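Local coordinates for protein lovastatin nonaketide synthase, polyketide synthase component (Aspergillus terreus, PDB 7CPX) that builds the nonaketide backbone of lovastatin from malonyl-CoA, working as a homodimeric multidomain polyketide synthase together with its partner LovC, at residues A[952-956]-A[1000-1005]; A[1016-1020]-A[1204-1208]; A[1021-1027]-A[1199-1205]; A[1102-1106]-A[1247-1252]. The protein carries 2 engineered substitutions. Numbering follows the deposited sequence.

Interaction 1: A[952-956]-A[1000-1005]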
loop_
_atom_site.group_PDB
_atom_site.type_symbol
_atom_site.label_atom_id
_atom_site.label_comp_id
_atom_site.label_asym_id
_atom_site.label_seq_id
_atom_site.Cartn_x
_atom_site.Cartn_y
_atom_site.Cartn_z
ATOM N N PRO A 952 -4.414 -1.974 -16.224
ATOM C CA PRO A 952 -4.784 -0.855 -15.355
ATOM C C PRO A 952 -6.290 -0.777 -15.193
ATOM O O PRO A 952 -6.962 -0.013 -15.891
ATOM C CB PRO A 952 -4.220 0.358 -16.095
ATOM C CG PRO A 952 -4.338 -0.022 -17.527
ATOM C CD PRO A 952 -4.098 -1.515 -17.588
ATOM N N HIS A 953 -6.824 -1.578 -14.274
ATOM C CA HIS A 953 -8.266 -1.739 -14.174
ATOM C C HIS A 953 -8.948 -0.388 -14.010
ATOM O O HIS A 953 -8.515 0.459 -13.225
ATOM C CB HIS A 953 -8.616 -2.648 -13.000
ATOM C CG HIS A 953 -10.065 -3.008 -12.932
ATOM N ND1 HIS A 953 -11.048 -2.084 -12.648
ATOM C CD2 HIS A 953 -10.701 -4.189 -13.115
ATOM C CE1 HIS A 953 -12.226 -2.681 -12.661
ATOM N NE2 HIS A 953 -12.044 -3.959 -12.940
ATOM N N LEU A 954 -10.026 -0.195 -14.765
ATOM C CA LEU A 954 -10.768 1.054 -14.697
ATOM C C LEU A 954 -11.324 1.260 -13.296
ATOM O O LEU A 954 -11.710 0.305 -12.616
ATOM C CB LEU A 954 -11.900 1.046 -15.724
ATOM C CG LEU A 954 -12.724 2.329 -15.830
ATOM C CD1 LEU A 954 -11.848 3.505 -16.225
ATOM C CD2 LEU A 954 -13.856 2.147 -16.824
ATOM N N LEU A 955 -11.349 2.520 -12.862
ATOM C CA LEU A 955 -11.818 2.897 -11.533
ATOM C C LEU A 955 -10.801 2.527 -10.460
ATOM O O LEU A 955 -10.956 2.909 -9.297
ATOM C CB LEU A 955 -13.158 2.228 -11.214
ATOM C CG LEU A 955 -14.221 2.196 -12.313
ATOM C CD1 LEU A 955 -15.467 1.499 -11.809
ATOM C CD2 LEU A 955 -14.548 3.593 -12.794
ATOM N N LEU A 956 -9.750 1.804 -10.840
ATOM C CA LEU A 956 -8.774 1.314 -9.876
ATOM C C LEU A 956 -7.368 1.724 -10.281
ATOM O O LEU A 956 -6.519 1.993 -9.425
ATOM C CB LEU A 956 -8.862 -0.208 -9.758
ATOM C CG LEU A 956 -10.198 -0.775 -9.278
ATOM C CD1 LEU A 956 -10.143 -2.288 -9.231
ATOM C CD2 LEU A 956 -10.545 -0.220 -7.918
ATOM N N VAL A 1000 -18.403 0.600 -6.594
ATOM C CA VAL A 1000 -17.967 -0.180 -7.744
ATOM C C VAL A 1000 -16.468 -0.426 -7.679
ATOM O O VAL A 1000 -15.984 -1.495 -8.063
ATOM C CB VAL A 1000 -18.369 0.523 -9.052
ATOM C CG1 VAL A 1000 -17.874 -0.265 -10.247
ATOM C CG2 VAL A 1000 -19.873 0.685 -9.118
ATOM N N MET A 1001 -15.706 0.558 -7.199
ATOM C CA MET A 1001 -14.273 0.356 -7.021
ATOM C C MET A 1001 -14.011 -0.776 -6.041
ATOM O O MET A 1001 -13.165 -1.643 -6.283
ATOM C CB MET A 1001 -13.621 1.645 -6.527
ATOM C CG MET A 1001 -13.559 2.746 -7.562
ATOM S SD MET A 1001 -13.008 4.323 -6.880
ATOM C CE MET A 1001 -11.368 3.906 -6.291
ATOM N N ALA A 1002 -14.739 -0.787 -4.925
ATOM C CA ALA A 1002 -14.557 -1.841 -3.935
ATOM C C ALA A 1002 -14.924 -3.201 -4.511
ATOM O O ALA A 1002 -14.232 -4.196 -4.268
ATOM C CB ALA A 1002 -15.391 -1.543 -2.691
ATOM N N MET A 1003 -16.012 -3.266 -5.280
ATOM C CA MET A 1003 -16.436 -4.547 -5.835
ATOM C C MET A 1003 -15.458 -5.046 -6.892
ATOM O O MET A 1003 -15.175 -6.247 -6.968
ATOM C CB MET A 1003 -17.847 -4.426 -6.408
ATOM C CG MET A 1003 -18.896 -4.168 -5.343
ATOM S SD MET A 1003 -20.575 -4.564 -5.852
ATOM C CE MET A 1003 -21.422 -4.432 -4.278
ATOM N N GLU A 1004 -14.925 -4.143 -7.715
ATOM C CA GLU A 1004 -13.916 -4.543 -8.688
ATOM C C GLU A 1004 -12.633 -4.978 -7.994
ATOM O O GLU A 1004 -11.959 -5.911 -8.447
ATOM C CB GLU A 1004 -13.641 -3.398 -9.658
ATOM C CG GLU A 1004 -14.812 -3.078 -10.569
ATOM C CD GLU A 1004 -15.137 -4.212 -11.519
ATOM O OE1 GLU A 1004 -14.295 -5.122 -11.669
ATOM O OE2 GLU A 1004 -16.234 -4.197 -12.113
ATOM N N ALA A 1005 -12.277 -4.314 -6.894
ATOM C CA ALA A 1005 -11.140 -4.759 -6.101
ATOM C C ALA A 1005 -11.380 -6.155 -5.554
ATOM O O ALA A 1005 -10.468 -6.987 -5.527
ATOM C CB ALA A 1005 -10.879 -3.776 -4.962
#
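The contact begins at His953. Its CA-to-CB bond points toward the helix, and NE2 at the ring edge gives a weak hydrogen bond to Glu1004 OE1 (2.8 Å, N-H...O angle 130°). ND1 is held on its own side by a very short bond of 2.5 Å to Leu954 O. The other carboxylate oxygen of Glu1004 accepts from the backbone of Leu1167. Residues 953-956 form a type II beta turn, closed by Leu956 N to His953 O at 3.0 Å. Leu955 takes its left-handed position (phi/psi 74/-7). The turn lies against helix 995-1012, the central helix of the N-terminal hotdog fold of the dehydratase domain. Leu955 CD1 meets Val1000 CG1 at 3.4 Å, and its CB lies 3.7 Å from Met1001 CG. The Val1000 side chain is about 8 Å from that of Asp1174, the predicted proton donor. Leu956 reaches in with both methyls: CD2 is 3.9 Å from Met1001 CB, and CD1 is 3.7 Å from Glu1004 CB.

Interaction 2: A[1016-1020]-A[1204-1208]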
loop_
_atom_site.group_PDB
_atom_site.type_symbol
_atom_site.label_atom_id
_atom_site.label_comp_id
_atom_site.label_asym_id
_atom_site.label_seq_id
_atom_site.Cartn_x
_atom_site.Cartn_y
_atom_site.Cartn_z
ATOM N N GLN A 1016 -13.801 -17.477 -7.836
ATOM C CA GLN A 1016 -14.931 -16.804 -8.461
ATOM C C GLN A 1016 -15.913 -16.414 -7.366
ATOM O O GLN A 1016 -16.361 -17.268 -6.595
ATOM C CB GLN A 1016 -15.609 -17.696 -9.499
ATOM C CG GLN A 1016 -16.818 -17.047 -10.157
ATOM C CD GLN A 1016 -17.391 -17.876 -11.288
ATOM O OE1 GLN A 1016 -16.965 -19.006 -11.522
ATOM N NE2 GLN A 1016 -18.365 -17.317 -11.995
ATOM N N VAL A 1017 -16.247 -15.128 -7.303
ATOM C CA VAL A 1017 -17.118 -14.611 -6.252
ATOM C C VAL A 1017 -18.560 -14.956 -6.606
ATOM O O VAL A 1017 -19.126 -14.412 -7.556
ATOM C CB VAL A 1017 -16.938 -13.100 -6.061
ATOM C CG1 VAL A 1017 -15.657 -12.815 -5.316
ATOM C CG2 VAL A 1017 -16.925 -12.385 -7.396
ATOM N N LYS A 1018 -19.155 -15.873 -5.843
ATOM C CA LYS A 1018 -20.577 -16.147 -6.003
ATOM C C LYS A 1018 -21.415 -14.977 -5.509
ATOM O O LYS A 1018 -22.480 -14.695 -6.070
ATOM C CB LYS A 1018 -20.955 -17.420 -5.245
ATOM C CG LYS A 1018 -20.098 -18.640 -5.568
ATOM C CD LYS A 1018 -20.800 -19.593 -6.521
ATOM C CE LYS A 1018 -21.005 -18.971 -7.891
ATOM N NZ LYS A 1018 -21.618 -19.933 -8.845
ATOM N N LEU A 1019 -20.947 -14.292 -4.470
ATOM C CA LEU A 1019 -21.671 -13.180 -3.874
ATOM C C LEU A 1019 -20.661 -12.169 -3.350
ATOM O O LEU A 1019 -19.561 -12.540 -2.935
ATOM C CB LEU A 1019 -22.583 -13.659 -2.741
ATOM C CG LEU A 1019 -24.068 -13.336 -2.876
ATOM C CD1 LEU A 1019 -24.852 -14.010 -1.769
ATOM C CD2 LEU A 1019 -24.274 -11.841 -2.841
ATOM N N LEU A 1020 -21.051 -10.891 -3.337
ATOM C CA LEU A 1020 -20.129 -9.808 -2.984
ATOM C C LEU A 1020 -20.882 -8.785 -2.136
ATOM O O LEU A 1020 -21.558 -7.904 -2.668
ATOM C CB LEU A 1020 -19.555 -9.183 -4.249
ATOM C CG LEU A 1020 -18.285 -8.340 -4.141
ATOM C CD1 LEU A 1020 -17.857 -7.898 -5.526
ATOM C CD2 LEU A 1020 -18.494 -7.139 -3.243
ATOM N N ILE A 1204 -24.306 -3.157 1.088
ATOM C CA ILE A 1204 -24.580 -3.512 -0.296
ATOM C C ILE A 1204 -24.368 -5.012 -0.463
ATOM O O ILE A 1204 -23.647 -5.647 0.303
ATOM C CB ILE A 1204 -23.696 -2.718 -1.274
ATOM C CG1 ILE A 1204 -23.704 -1.230 -0.932
ATOM C CG2 ILE A 1204 -24.173 -2.917 -2.698
ATOM C CD1 ILE A 1204 -22.489 -0.783 -0.158
ATOM N N THR A 1205 -25.003 -5.589 -1.477
ATOM C CA THR A 1205 -24.779 -7.003 -1.764
ATOM C C THR A 1205 -25.091 -7.258 -3.226
ATOM O O THR A 1205 -26.237 -7.101 -3.646
ATOM C CB THR A 1205 -25.639 -7.887 -0.871
ATOM O OG1 THR A 1205 -25.437 -7.529 0.501
ATOM C CG2 THR A 1205 -25.256 -9.333 -1.067
ATOM N N LEU A 1206 -24.086 -7.679 -3.984
ATOM C CA LEU A 1206 -24.189 -7.826 -5.425
ATOM C C LEU A 1206 -23.905 -9.263 -5.834
ATOM O O LEU A 1206 -22.994 -9.910 -5.303
ATOM C CB LEU A 1206 -23.218 -6.875 -6.126
ATOM C CG LEU A 1206 -23.203 -6.921 -7.650
ATOM C CD1 LEU A 1206 -23.220 -5.518 -8.213
ATOM C CD2 LEU A 1206 -21.985 -7.668 -8.146
ATOM N N VAL A 1207 -24.698 -9.756 -6.780
ATOM C CA VAL A 1207 -24.478 -11.066 -7.380
ATOM C C VAL A 1207 -23.694 -10.839 -8.666
ATOM O O VAL A 1207 -24.293 -10.548 -9.711
ATOM C CB VAL A 1207 -25.801 -11.799 -7.648
ATOM C CG1 VAL A 1207 -25.537 -13.174 -8.240
ATOM C CG2 VAL A 1207 -26.610 -11.923 -6.369
ATOM N N PRO A 1208 -22.364 -10.957 -8.641
ATOM C CA PRO A 1208 -21.587 -10.586 -9.834
ATOM C C PRO A 1208 -21.973 -11.369 -11.074
ATOM O O PRO A 1208 -21.968 -10.813 -12.178
ATOM C CB PRO A 1208 -20.143 -10.868 -9.401
ATOM C CG PRO A 1208 -20.267 -11.887 -8.334
ATOM C CD PRO A 1208 -21.512 -11.538 -7.593
#
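This contact lies on the seam of the double hotdog fold of the dehydratase domain. Strand 1016-1027 of the N-terminal hotdog runs antiparallel to strand 1196-1206 of the C-terminal one. Leu1020 and Leu1206 form a hydrogen-bonded pair, CA to CA 5.1 Å. Leu1020 N gives to Leu1206 O at 2.9 Å, and Leu1206 N gives to Leu1020 O at 2.9 Å. Leu1020 O also receives a CA-H...O contact from Thr1205 CA at 3.5 Å. The flanking backbone is bonded to other strands. Gln1016 pairs with Glu1087 and Leu1019 with Thr1085. Lys1018 and Leu1019 both face Thr1085, a classic beta bulge. Thr1205 pairs with Gln1252 and Val1207 with Leu1250. The Thr1205 hydroxyl OG1 donates to Ile1204 O at 2.6 Å and accepts from Arg1203. Lys1018 NZ has a long, weak ion pair with Glu1087. Val1207 is the N-cap of helix 1208-1217. Pro1208 follows as the first helical residue and has no amide hydrogen to satisfy. Its ring packs on Val1017, with Val1017 CG2 at 3.5 Å from Pro1208 CG. Arg2015 of the second subunit packs on Leu1019 and Thr1205. Between those two residues, Leu1019 CD2 comes within 3.2 Å of Thr1205 CG2.

Interaction 3: A[1021-1027]-A[1199-1205]; sequences EILDMSI and THVDRIT
Two paired strands turn a corner at the same level, Asp1024 opposite Asp1202 (CA-CA 4.6 Å). Asp1024 is left-handed (phi/psi 50/36), Asp1202 helical (-67/-47). Their link is Asp1024 N to Asp1202 O, 2.9 Å. The other residues are mostly extended and antiparallel. Strands 1021-1023 and 1203-1205 lie at 171°, axes 4.4 Å apart; 1025-1027 and 1199-1201 at 163°, 4.3 Å apart. Hydrogen-bonded pairs are Ile1022-Ile1204 (N to O 2.8 Å and O to N 2.9 Å) and Met1025-Val1201. Met1025 N to Val1201 O is weak at 2.8 Å; Val1201 N to Met1025 O is 2.6 Å. Ile1027 N to Thr1199 O is very short, 2.5 Å. Non-hydrogen-bonded pairs are Glu1021-Thr1205, Leu1023-Arg1203 and Ser1026-His1200. With chi1 t on both residues, His1200 NE2 donates to Asp1024 OD1 at 2.6 Å. This His-carboxylate bond is separate from the predicted catalytic pair, His985 and Asp1174. Ile1022 CG2 meets Ile1204 CD1 at 3.4 Å. The pairing joins the two halves of a double hotdog. Glu1021 forms a salt bridge with Arg2015 of the second subunit, and Arg1203 with Glu1254. Strands 1075-1087 and 1249-1260 flank the pair. Ile1022, Met1025 and Ile1204 pack on helix 995-1012.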
loop_
_atom_site.group_PDB
_atom_site.type_symbol
_atom_site.label_atom_id
_atom_site.label_comp_id
_atom_site.label_asym_id
_atom_site.label_seq_id
_atom_site.Cartn_x
_atom_site.Cartn_y
_atom_site.Cartn_z
ATOM N N GLU A 1021 -20.770 -8.907 -0.817
ATOM C CA GLU A 1021 -21.346 -7.937 0.099
ATOM C C GLU A 1021 -20.326 -6.854 0.416
ATOM O O GLU A 1021 -19.121 -7.102 0.453
ATOM C CB GLU A 1021 -21.790 -8.603 1.403
ATOM C CG GLU A 1021 -22.598 -9.880 1.241
ATOM C CD GLU A 1021 -22.716 -10.656 2.537
ATOM O OE1 GLU A 1021 -22.374 -10.096 3.599
ATOM O OE2 GLU A 1021 -23.146 -11.829 2.495
ATOM N N ILE A 1022 -20.827 -5.649 0.655
ATOM C CA ILE A 1022 -20.041 -4.540 1.178
ATOM C C ILE A 1022 -20.690 -4.106 2.481
ATOM O O ILE A 1022 -21.833 -3.639 2.481
ATOM C CB ILE A 1022 -19.960 -3.373 0.185
ATOM C CG1 ILE A 1022 -18.988 -3.712 -0.941
ATOM C CG2 ILE A 1022 -19.525 -2.112 0.901
ATOM C CD1 ILE A 1022 -18.989 -2.716 -2.068
ATOM N N LEU A 1023 -19.954 -4.236 3.577
ATOM C CA LEU A 1023 -20.483 -4.063 4.921
ATOM C C LEU A 1023 -19.924 -2.801 5.563
ATOM O O LEU A 1023 -18.752 -2.457 5.370
ATOM C CB LEU A 1023 -20.143 -5.274 5.794
ATOM C CG LEU A 1023 -20.573 -6.638 5.254
ATOM C CD1 LEU A 1023 -19.990 -7.756 6.100
ATOM C CD2 LEU A 1023 -22.085 -6.738 5.212
ATOM N N ASP A 1024 -20.779 -2.115 6.321
ATOM C CA ASP A 1024 -20.374 -0.964 7.128
ATOM C C ASP A 1024 -19.574 0.036 6.303
ATOM O O ASP A 1024 -18.631 0.658 6.796
ATOM C CB ASP A 1024 -19.576 -1.414 8.354
ATOM C CG ASP A 1024 -19.394 -0.305 9.373
ATOM O OD1 ASP A 1024 -19.911 0.808 9.141
ATOM O OD2 ASP A 1024 -18.736 -0.546 10.407
ATOM N N MET A 1025 -19.944 0.197 5.038
ATOM C CA MET A 1025 -19.232 1.129 4.179
ATOM C C MET A 1025 -19.564 2.563 4.562
ATOM O O MET A 1025 -20.709 2.891 4.884
ATOM C CB MET A 1025 -19.579 0.889 2.715
ATOM C CG MET A 1025 -18.946 1.900 1.779
ATOM S SD MET A 1025 -18.932 1.357 0.066
ATOM C CE MET A 1025 -18.027 2.696 -0.703
ATOM N N SER A 1026 -18.549 3.420 4.522
ATOM C CA SER A 1026 -18.695 4.825 4.870
ATOM C C SER A 1026 -17.975 5.672 3.837
ATOM O O SER A 1026 -16.812 5.410 3.518
ATOM C CB SER A 1026 -18.134 5.108 6.266
ATOM O OG SER A 1026 -18.240 6.482 6.589
ATOM N N ILE A 1027 -18.666 6.679 3.318
ATOM C CA ILE A 1027 -18.079 7.668 2.423
ATOM C C ILE A 1027 -17.725 8.879 3.273
ATOM O O ILE A 1027 -18.606 9.640 3.687
ATOM C CB ILE A 1027 -19.033 8.039 1.282
ATOM C CG1 ILE A 1027 -19.181 6.874 0.299
ATOM C CG2 ILE A 1027 -18.531 9.270 0.556
ATOM C CD1 ILE A 1027 -20.021 5.733 0.815
ATOM N N THR A 1199 -23.417 8.674 2.652
ATOM C CA THR A 1199 -22.352 8.758 3.638
ATOM C C THR A 1199 -22.012 7.412 4.253
ATOM O O THR A 1199 -20.832 7.119 4.467
ATOM C CB THR A 1199 -22.730 9.744 4.751
ATOM O OG1 THR A 1199 -24.037 9.431 5.248
ATOM C CG2 THR A 1199 -22.699 11.173 4.233
ATOM N N HIS A 1200 -23.005 6.577 4.548
ATOM C CA HIS A 1200 -22.736 5.305 5.209
ATOM C C HIS A 1200 -23.684 4.215 4.736
ATOM O O HIS A 1200 -24.872 4.233 5.056
ATOM C CB HIS A 1200 -22.849 5.433 6.729
ATOM C CG HIS A 1200 -22.646 4.140 7.455
ATOM N ND1 HIS A 1200 -23.679 3.268 7.726
ATOM C CD2 HIS A 1200 -21.528 3.566 7.961
ATOM C CE1 HIS A 1200 -23.207 2.216 8.370
ATOM N NE2 HIS A 1200 -21.905 2.372 8.525
ATOM N N VAL A 1201 -23.152 3.241 4.009
ATOM C CA VAL A 1201 -23.949 2.142 3.481
ATOM C C VAL A 1201 -23.788 0.962 4.425
ATOM O O VAL A 1201 -22.684 0.427 4.580
ATOM C CB VAL A 1201 -23.543 1.764 2.053
ATOM C CG1 VAL A 1201 -24.610 0.897 1.434
ATOM C CG2 VAL A 1201 -23.313 3.009 1.221
ATOM N N ASP A 1202 -24.891 0.551 5.052
ATOM C CA ASP A 1202 -24.822 -0.550 6.004
ATOM C C ASP A 1202 -24.475 -1.855 5.303
ATOM O O ASP A 1202 -23.599 -2.599 5.758
ATOM C CB ASP A 1202 -26.140 -0.681 6.762
ATOM C CG ASP A 1202 -26.047 -1.639 7.933
ATOM O OD1 ASP A 1202 -24.944 -2.163 8.190
ATOM O OD2 ASP A 1202 -27.080 -1.869 8.597
ATOM N N ARG A 1203 -25.145 -2.157 4.191
ATOM C CA ARG A 1203 -24.782 -3.370 3.458
ATOM C C ARG A 1203 -25.248 -3.291 2.012
ATOM O O ARG A 1203 -26.444 -3.397 1.745
ATOM C CB ARG A 1203 -25.365 -4.601 4.139
ATOM C CG ARG A 1203 -25.089 -5.895 3.387
ATOM C CD ARG A 1203 -25.716 -7.083 4.079
ATOM N NE ARG A 1203 -27.164 -6.945 4.161
ATOM C CZ ARG A 1203 -27.998 -7.194 3.161
ATOM N NH1 ARG A 1203 -27.559 -7.579 1.975
ATOM N NH2 ARG A 1203 -29.305 -7.049 3.356
ATOM N N ILE A 1204 -24.306 -3.157 1.088
ATOM C CA ILE A 1204 -24.580 -3.512 -0.296
ATOM C C ILE A 1204 -24.368 -5.012 -0.463
ATOM O O ILE A 1204 -23.647 -5.647 0.303
ATOM C CB ILE A 1204 -23.696 -2.718 -1.274
ATOM C CG1 ILE A 1204 -23.704 -1.230 -0.932
ATOM C CG2 ILE A 1204 -24.173 -2.917 -2.698
ATOM C CD1 ILE A 1204 -22.489 -0.783 -0.158
ATOM N N THR A 1205 -25.003 -5.589 -1.477
ATOM C CA THR A 1205 -24.779 -7.003 -1.764
ATOM C C THR A 1205 -25.091 -7.258 -3.226
ATOM O O THR A 1205 -26.237 -7.101 -3.646
ATOM C CB THR A 1205 -25.639 -7.887 -0.871
ATOM O OG1 THR A 1205 -25.437 -7.529 0.501
ATOM C CG2 THR A 1205 -25.256 -9.333 -1.067
#

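Interaction 4: A[1102-1106]-A[1247-1252]; sequences LPPPE and QTTLFQ
The backbone of 1102-1106 is extended. Pro1103, Pro1104 and Pro1105 have polyproline-II-like angles (phi -61 to -67°, psi 143 to 157°). Gln1247 is left-handed (phi/psi 77/18), and the chain then enters strand 1249-1260 through a classic beta bulge, Leu1250 and Phe1251 facing Val1242. Leu1102 and Thr1249 are the nearest CA pair, 5.8 Å apart. A single hydrogen bond crosses the contact: Thr1249 OG1, with chi1 at -56° (m), donates to Pro1103 O at 2.7 Å. Two other side chains have polar partners outside the two segments: Gln1252 OE1 accepts from Arg1203, while Glu1106 binds His2020 and Arg2023 of the second subunit. The remaining contacts are van der Waals. Leu1102 (chi1 m, chi2 t) points toward the strand; CD1 lies 3.6 Å from Thr1249 CG2 and 3.7 Å from Phe1251 CA, and CD2 lies 3.7 Å from Gln1252 CG. Gln1252 has chi1 p. Pro1103 CG is 3.3 Å from Gln1252 NE2. Pro1105 CG is 3.3 Å from Gln1247 CG, and its CD is 3.2 Å from Gln1247 O. This is the linker between the two hotdogs, lying along the C-terminal one. Three consecutive prolines offer no amide donors, so across this contact the linker rests on one threonine hydroxyl bond and on close van der Waals contacts of Leu1102 and the proline rings, not on strand pairing.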
loop_
_atom_site.group_PDB
_atom_site.type_symbol
_atom_site.label_atom_id
_atom_site.label_comp_id
_atom_site.label_asym_id
_atom_site.label_seq_id
_atom_site.Cartn_x
_atom_site.Cartn_y
_atom_site.Cartn_z
ATOM N N LEU A 1102 -29.569 -13.938 -3.673
ATOM C CA LEU A 1102 -30.148 -12.818 -2.956
ATOM C C LEU A 1102 -31.654 -13.001 -2.821
ATOM O O LEU A 1102 -32.274 -13.689 -3.637
ATOM C CB LEU A 1102 -29.864 -11.493 -3.676
ATOM C CG LEU A 1102 -28.517 -10.837 -3.379
ATOM C CD1 LEU A 1102 -28.273 -9.666 -4.307
ATOM C CD2 LEU A 1102 -28.471 -10.376 -1.940
ATOM N N PRO A 1103 -32.270 -12.403 -1.805
ATOM C CA PRO A 1103 -33.711 -12.555 -1.623
ATOM C C PRO A 1103 -34.469 -12.021 -2.823
ATOM O O PRO A 1103 -34.070 -11.008 -3.416
ATOM C CB PRO A 1103 -34.002 -11.724 -0.364
ATOM C CG PRO A 1103 -32.875 -10.769 -0.269
ATOM C CD PRO A 1103 -31.685 -11.496 -0.805
ATOM N N PRO A 1104 -35.564 -12.668 -3.217
ATOM C CA PRO A 1104 -36.370 -12.122 -4.298
ATOM C C PRO A 1104 -36.906 -10.756 -3.922
ATOM O O PRO A 1104 -37.183 -10.483 -2.739
ATOM C CB PRO A 1104 -37.499 -13.151 -4.452
ATOM C CG PRO A 1104 -36.946 -14.406 -3.905
ATOM C CD PRO A 1104 -36.051 -13.988 -2.784
ATOM N N PRO A 1105 -37.066 -9.865 -4.894
ATOM C CA PRO A 1105 -37.562 -8.524 -4.581
ATOM C C PRO A 1105 -39.000 -8.560 -4.097
ATOM O O PRO A 1105 -39.755 -9.493 -4.382
ATOM C CB PRO A 1105 -37.446 -7.786 -5.918
ATOM C CG PRO A 1105 -37.595 -8.865 -6.929
ATOM C CD PRO A 1105 -36.905 -10.061 -6.343
ATOM N N GLU A 1106 -39.375 -7.524 -3.353
ATOM C CA GLU A 1106 -40.747 -7.413 -2.893
ATOM C C GLU A 1106 -41.690 -7.343 -4.093
ATOM O O GLU A 1106 -41.273 -7.200 -5.245
ATOM C CB GLU A 1106 -40.915 -6.189 -1.996
ATOM C CG GLU A 1106 -40.073 -6.231 -0.728
ATOM C CD GLU A 1106 -40.439 -7.388 0.183
ATOM O OE1 GLU A 1106 -41.502 -8.007 -0.035
ATOM O OE2 GLU A 1106 -39.663 -7.680 1.117
ATOM N N GLN A 1247 -36.764 -11.206 -12.538
ATOM C CA GLN A 1247 -36.964 -10.871 -11.133
ATOM C C GLN A 1247 -35.884 -11.452 -10.232
ATOM O O GLN A 1247 -36.078 -11.540 -9.014
ATOM C CB GLN A 1247 -38.343 -11.327 -10.646
ATOM C CG GLN A 1247 -38.853 -10.558 -9.440
ATOM C CD GLN A 1247 -40.332 -10.769 -9.197
ATOM O OE1 GLN A 1247 -40.908 -11.769 -9.625
ATOM N NE2 GLN A 1247 -40.960 -9.820 -8.512
ATOM N N THR A 1248 -34.747 -11.855 -10.792
ATOM C CA THR A 1248 -33.608 -12.265 -9.984
ATOM C C THR A 1248 -32.837 -11.031 -9.535
ATOM O O THR A 1248 -32.568 -10.131 -10.337
ATOM C CB THR A 1248 -32.693 -13.200 -10.772
ATOM O OG1 THR A 1248 -32.397 -12.621 -12.049
ATOM C CG2 THR A 1248 -33.351 -14.559 -10.967
ATOM N N THR A 1249 -32.479 -10.994 -8.256
ATOM C CA THR A 1249 -31.855 -9.815 -7.666
ATOM C C THR A 1249 -30.391 -9.753 -8.082
ATOM O O THR A 1249 -29.572 -10.555 -7.621
ATOM C CB THR A 1249 -31.989 -9.844 -6.148
ATOM O OG1 THR A 1249 -33.371 -9.965 -5.789
ATOM C CG2 THR A 1249 -31.425 -8.574 -5.543
ATOM N N LEU A 1250 -30.060 -8.796 -8.950
ATOM C CA LEU A 1250 -28.664 -8.563 -9.301
ATOM C C LEU A 1250 -27.892 -8.047 -8.097
ATOM O O LEU A 1250 -26.828 -8.571 -7.751
ATOM C CB LEU A 1250 -28.574 -7.562 -10.451
ATOM C CG LEU A 1250 -29.529 -7.765 -11.626
ATOM C CD1 LEU A 1250 -29.329 -6.667 -12.651
ATOM C CD2 LEU A 1250 -29.325 -9.126 -12.256
ATOM N N PHE A 1251 -28.420 -7.015 -7.444
ATOM C CA PHE A 1251 -27.819 -6.498 -6.226
ATOM C C PHE A 1251 -28.883 -5.754 -5.435
ATOM O O PHE A 1251 -29.893 -5.303 -5.981
ATOM C CB PHE A 1251 -26.625 -5.585 -6.527
ATOM C CG PHE A 1251 -27.009 -4.222 -7.027
ATOM C CD1 PHE A 1251 -27.175 -3.986 -8.379
ATOM C CD2 PHE A 1251 -27.191 -3.174 -6.144
ATOM C CE1 PHE A 1251 -27.524 -2.733 -8.840
ATOM C CE2 PHE A 1251 -27.541 -1.920 -6.596
ATOM C CZ PHE A 1251 -27.706 -1.698 -7.947
ATOM N N GLN A 1252 -28.633 -5.638 -4.136
ATOM C CA GLN A 1252 -29.511 -4.944 -3.212
ATOM C C GLN A 1252 -28.677 -4.059 -2.301
ATOM O O GLN A 1252 -27.457 -4.209 -2.197
ATOM C CB GLN A 1252 -30.337 -5.925 -2.367
ATOM C CG GLN A 1252 -29.508 -6.823 -1.459
ATOM C CD GLN A 1252 -30.330 -7.466 -0.360
ATOM O OE1 GLN A 1252 -29.842 -7.667 0.752
ATOM N NE2 GLN A 1252 -31.580 -7.792 -0.663
#

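How the interactions relate
All four contacts belong to the dehydratase domain. Interaction 1 closes along the chain before the others open; interactions 2 and 3 end on the same strand, and interaction 4 crosses both. Interactions 2 and 3, centres 14 Å apart, are consecutive parts of one pairing, strand 1016-1027 with 1196-1206, and share Ile1204 and Thr1205. Interaction 1 is 14 and 16 Å from them, centre to centre. It touches both through Met1003 on helix 995-1012. Interaction 4 lies on the next strand, 1249-1260, its centre 12 Å from interaction 2 and 23 Å from interaction 1. Together they tie helix, inter-hotdog seam and linker into one unit. Interactions 2, 3 and 4 also meet the second subunit.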